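Local coordinates for acetyl-CoA acetyltransferase (PDB 4EGV), which probably acts as an acyltransferase and is a monomeric thiolase-like protein of type 1, at residues N134-S146 with Q268-S282. Numbering follows the deposited sequence.
Sequences NDVVLIFGSENTS and QVNQGAALLMMSVES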
# COMPACT_ATOMS: atom_id res chain seq x y z
N ASN A 134 9.08 -25.29 3.08
CA ASN A 134 9.25 -25.04 1.68
C ASN A 134 10.72 -24.78 1.42
O ASN A 134 11.44 -24.55 2.35
CB ASN A 134 8.36 -23.87 1.28
CG ASN A 134 6.91 -24.23 1.23
OD1 ASN A 134 6.45 -24.74 0.27
ND2 ASN A 134 6.20 -23.97 2.28
N ASP A 135 11.14 -24.85 0.16
CA ASP A 135 12.55 -24.71 -0.21
C ASP A 135 12.82 -23.70 -1.32
O ASP A 135 13.69 -22.92 -1.26
CB ASP A 135 13.13 -26.05 -0.63
CG ASP A 135 13.35 -27.00 0.52
OD1 ASP A 135 14.03 -26.66 1.46
OD2 ASP A 135 12.85 -28.09 0.47
N VAL A 136 12.07 -23.76 -2.37
CA VAL A 136 12.10 -22.78 -3.45
C VAL A 136 10.70 -22.28 -3.82
O VAL A 136 9.82 -23.05 -4.19
CB VAL A 136 12.80 -23.31 -4.71
CG1 VAL A 136 12.98 -22.20 -5.74
CG2 VAL A 136 14.11 -23.94 -4.36
N VAL A 137 10.52 -20.98 -3.71
CA VAL A 137 9.23 -20.39 -3.91
C VAL A 137 9.32 -19.29 -4.96
O VAL A 137 10.26 -18.54 -4.99
CB VAL A 137 8.70 -19.81 -2.57
CG1 VAL A 137 7.34 -19.07 -2.75
CG2 VAL A 137 8.60 -20.90 -1.51
N LEU A 138 8.32 -19.23 -5.82
CA LEU A 138 8.16 -18.13 -6.77
C LEU A 138 6.88 -17.35 -6.52
O LEU A 138 5.81 -17.90 -6.46
CB LEU A 138 8.19 -18.64 -8.24
CG LEU A 138 8.16 -17.56 -9.33
CD1 LEU A 138 9.40 -16.65 -9.21
CD2 LEU A 138 8.06 -18.13 -10.72
N ILE A 139 7.02 -16.04 -6.36
CA ILE A 139 5.92 -15.13 -6.18
C ILE A 139 5.77 -14.24 -7.42
O ILE A 139 6.76 -13.87 -8.04
CB ILE A 139 6.20 -14.33 -4.91
CG1 ILE A 139 6.03 -15.22 -3.69
CG2 ILE A 139 5.30 -13.11 -4.76
CD1 ILE A 139 6.72 -14.66 -2.45
N PHE A 140 4.55 -13.93 -7.83
CA PHE A 140 4.39 -13.11 -9.01
C PHE A 140 3.03 -12.43 -9.00
O PHE A 140 2.15 -12.80 -8.23
CB PHE A 140 4.61 -13.90 -10.32
CG PHE A 140 3.90 -15.22 -10.35
CD1 PHE A 140 2.53 -15.28 -10.53
CD2 PHE A 140 4.60 -16.40 -10.14
CE1 PHE A 140 1.85 -16.49 -10.53
CE2 PHE A 140 3.92 -17.65 -10.13
CZ PHE A 140 2.54 -17.68 -10.33
N GLY A 141 2.87 -11.41 -9.84
CA GLY A 141 1.60 -10.73 -9.97
C GLY A 141 1.63 -9.93 -11.23
O GLY A 141 2.68 -9.77 -11.78
N SER A 142 0.50 -9.40 -11.69
CA SER A 142 0.42 -8.65 -12.96
C SER A 142 -0.89 -7.92 -13.11
O SER A 142 -1.85 -8.17 -12.39
CB SER A 142 0.65 -9.55 -14.19
OG SER A 142 -0.23 -10.66 -14.22
N GLU A 143 -0.94 -6.98 -14.05
CA GLU A 143 -2.18 -6.33 -14.41
C GLU A 143 -2.21 -5.93 -15.85
O GLU A 143 -1.18 -5.73 -16.46
CB GLU A 143 -2.50 -5.15 -13.52
CG GLU A 143 -1.32 -4.43 -12.92
CD GLU A 143 -1.77 -3.42 -11.83
OE1 GLU A 143 -1.41 -3.59 -10.60
OE2 GLU A 143 -2.49 -2.46 -12.24
N ASN A 144 -3.44 -5.82 -16.34
CA ASN A 144 -3.85 -5.59 -17.73
C ASN A 144 -4.45 -4.18 -17.98
O ASN A 144 -4.90 -3.51 -17.04
CB ASN A 144 -4.96 -6.60 -18.02
CG ASN A 144 -4.57 -7.59 -19.01
OD1 ASN A 144 -3.73 -7.32 -19.85
ND2 ASN A 144 -5.21 -8.74 -18.97
N THR A 145 -4.48 -3.73 -19.24
CA THR A 145 -5.36 -2.59 -19.61
C THR A 145 -6.84 -3.03 -19.56
O THR A 145 -7.72 -2.22 -19.31
CB THR A 145 -5.05 -1.91 -21.00
OG1 THR A 145 -4.97 -2.92 -22.01
CG2 THR A 145 -3.75 -1.09 -20.98
N SER A 146 -7.08 -4.34 -19.74
CA SER A 146 -8.45 -4.94 -19.77
C SER A 146 -8.73 -5.96 -18.64
O SER A 146 -8.94 -5.58 -17.48
CB SER A 146 -8.72 -5.57 -21.15
OG SER A 146 -8.48 -4.59 -22.17
N GLN A 268 -3.38 3.08 -15.66
CA GLN A 268 -3.82 1.89 -16.42
C GLN A 268 -2.69 1.43 -17.38
O GLN A 268 -2.33 2.20 -18.29
CB GLN A 268 -5.14 2.18 -17.16
CG GLN A 268 -6.26 2.89 -16.24
CD GLN A 268 -6.87 4.24 -16.83
OE1 GLN A 268 -6.23 4.95 -17.65
NE2 GLN A 268 -8.08 4.58 -16.37
N VAL A 269 -2.18 0.20 -17.14
CA VAL A 269 -0.87 -0.34 -17.62
C VAL A 269 -0.85 -1.86 -17.89
O VAL A 269 -1.70 -2.59 -17.42
CB VAL A 269 0.23 -0.19 -16.52
CG1 VAL A 269 0.63 1.28 -16.29
CG2 VAL A 269 -0.22 -0.84 -15.22
N ASN A 270 0.21 -2.31 -18.53
CA ASN A 270 0.58 -3.69 -18.62
C ASN A 270 1.90 -3.87 -17.89
O ASN A 270 2.89 -3.42 -18.35
CB ASN A 270 0.69 -4.11 -20.09
CG ASN A 270 -0.65 -4.25 -20.80
OD1 ASN A 270 -1.02 -5.32 -21.21
ND2 ASN A 270 -1.33 -3.18 -20.99
N GLN A 271 1.89 -4.57 -16.76
CA GLN A 271 3.13 -4.81 -16.01
C GLN A 271 3.09 -6.06 -15.14
O GLN A 271 2.07 -6.38 -14.53
CB GLN A 271 3.47 -3.59 -15.16
CG GLN A 271 2.27 -2.92 -14.52
CD GLN A 271 2.66 -1.83 -13.53
OE1 GLN A 271 2.39 -1.94 -12.33
NE2 GLN A 271 3.30 -0.78 -14.03
N GLY A 272 4.22 -6.77 -15.08
CA GLY A 272 4.36 -7.92 -14.22
C GLY A 272 5.57 -7.80 -13.34
O GLY A 272 6.52 -7.11 -13.68
N ALA A 273 5.52 -8.43 -12.18
CA ALA A 273 6.65 -8.53 -11.28
C ALA A 273 6.72 -9.94 -10.67
O ALA A 273 5.70 -10.55 -10.45
CB ALA A 273 6.56 -7.43 -10.24
N ALA A 274 7.92 -10.46 -10.41
CA ALA A 274 8.12 -11.76 -9.78
C ALA A 274 9.28 -11.74 -8.80
O ALA A 274 10.25 -11.02 -9.00
CB ALA A 274 8.33 -12.80 -10.82
N LEU A 275 9.17 -12.51 -7.73
CA LEU A 275 10.28 -12.71 -6.79
C LEU A 275 10.65 -14.17 -6.61
O LEU A 275 9.82 -15.00 -6.35
CB LEU A 275 9.97 -12.08 -5.41
CG LEU A 275 9.37 -10.67 -5.35
CD1 LEU A 275 8.73 -10.37 -4.01
CD2 LEU A 275 10.40 -9.61 -5.73
N LEU A 276 11.91 -14.48 -6.72
CA LEU A 276 12.39 -15.81 -6.50
C LEU A 276 13.14 -15.89 -5.18
O LEU A 276 14.08 -15.18 -4.96
CB LEU A 276 13.26 -16.22 -7.67
CG LEU A 276 13.83 -17.64 -7.80
CD1 LEU A 276 12.77 -18.80 -7.80
CD2 LEU A 276 14.72 -17.63 -9.03
N MSE A 277 12.71 -16.80 -4.32
CA MSE A 277 13.18 -16.90 -2.96
C MSE A 277 13.51 -18.33 -2.64
O MSE A 277 12.88 -19.25 -3.14
CB MSE A 277 12.07 -16.45 -2.06
CG MSE A 277 12.49 -16.12 -0.64
SE MSE A 277 10.93 -15.52 0.46
CE MSE A 277 9.96 -14.59 -0.94
N MSE A 278 14.49 -18.52 -1.77
CA MSE A 278 15.08 -19.84 -1.52
C MSE A 278 15.72 -19.90 -0.15
O MSE A 278 16.03 -18.89 0.45
CB MSE A 278 16.22 -20.07 -2.52
CG MSE A 278 15.95 -20.87 -3.72
SE MSE A 278 17.51 -20.81 -4.94
CE MSE A 278 18.58 -19.67 -3.85
N SER A 279 15.97 -21.12 0.32
CA SER A 279 16.87 -21.36 1.42
C SER A 279 18.26 -21.19 0.90
O SER A 279 18.55 -21.48 -0.23
CB SER A 279 16.67 -22.76 2.00
OG SER A 279 16.89 -23.76 1.04
N VAL A 280 19.13 -20.67 1.74
CA VAL A 280 20.55 -20.56 1.46
C VAL A 280 21.19 -21.90 0.98
O VAL A 280 22.07 -21.93 0.13
CB VAL A 280 21.22 -19.87 2.70
CG1 VAL A 280 22.57 -20.40 3.09
CG2 VAL A 280 21.18 -18.36 2.54
N GLU A 281 20.69 -23.01 1.51
CA GLU A 281 21.05 -24.34 1.08
C GLU A 281 20.65 -24.64 -0.35
O GLU A 281 21.41 -25.22 -1.10
CB GLU A 281 20.40 -25.35 2.00
CG GLU A 281 20.75 -26.79 1.71
CD GLU A 281 19.93 -27.78 2.55
OE1 GLU A 281 18.88 -27.41 3.15
OE2 GLU A 281 20.36 -28.95 2.63
N SER A 282 19.45 -24.26 -0.74
CA SER A 282 19.07 -24.37 -2.14
C SER A 282 19.85 -23.44 -3.07
O SER A 282 20.14 -23.78 -4.20
CB SER A 282 17.58 -24.14 -2.32
OG SER A 282 16.83 -25.14 -1.70
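Phe140 and Ala274 face each other across two antiparallel neighbours in the central sheet of a thiolase fold, and they illustrate how a large side chain is matched by a small one. Strands 136-143 and 271-279 are the fourth and fifth of the sheet along the chain, side by side in the order 3-2-4-5-1, the fifth running against the other four; the connection between them is mostly helix and loop. Register is set by hydrogen-bonded pairs such as Val137 with Met277 and Ile139 with Leu275, where Ile139 N reaches Leu275 O at 3.0 Å.

On the face of Val136, Leu138 and Phe140, relief is graded. Phe140 CB rests 3.9 Å from Ala274 CB, while its ring turns away from strand 271-279 and meets Leu138 CG at its edge. Gly272, without a side chain, pairs with Ser142, whose OG hydrogen-bonds Ser42 O. Leu138 holds CG anti to its own N (chi1 -174°), and with chi2 at 61° its CD1 reaches across to Ala274 CB and to Leu276 CB, 4.2 Å from the latter. Beyond it, Val136 CG2 lies 3.6 Å from Met278 CG, the two side chains running alongside one another in the same direction.

The other face is flattest where Gly141 pairs with Ala273; Met385 and His386 of helix 383-397 touch Ala273 there. Relief rises toward Met277, a selenomethionine: its chain runs extended through SE, then bends so that CE meets Ile139 CD1 at 3.6 Å, a diagonal contact to the next hydrogen-bonded pair, two residues along the strand. Helix 117-130 packs Phe125 and Ile129 over Val137. At the far end Glu143 OE2 accepts a hydrogen bond from Leu379 N. Strand 271-279 finally gives way to a helix at Ser279, the N-cap, whose OG accepts from Ser282 N at 3.2 Å.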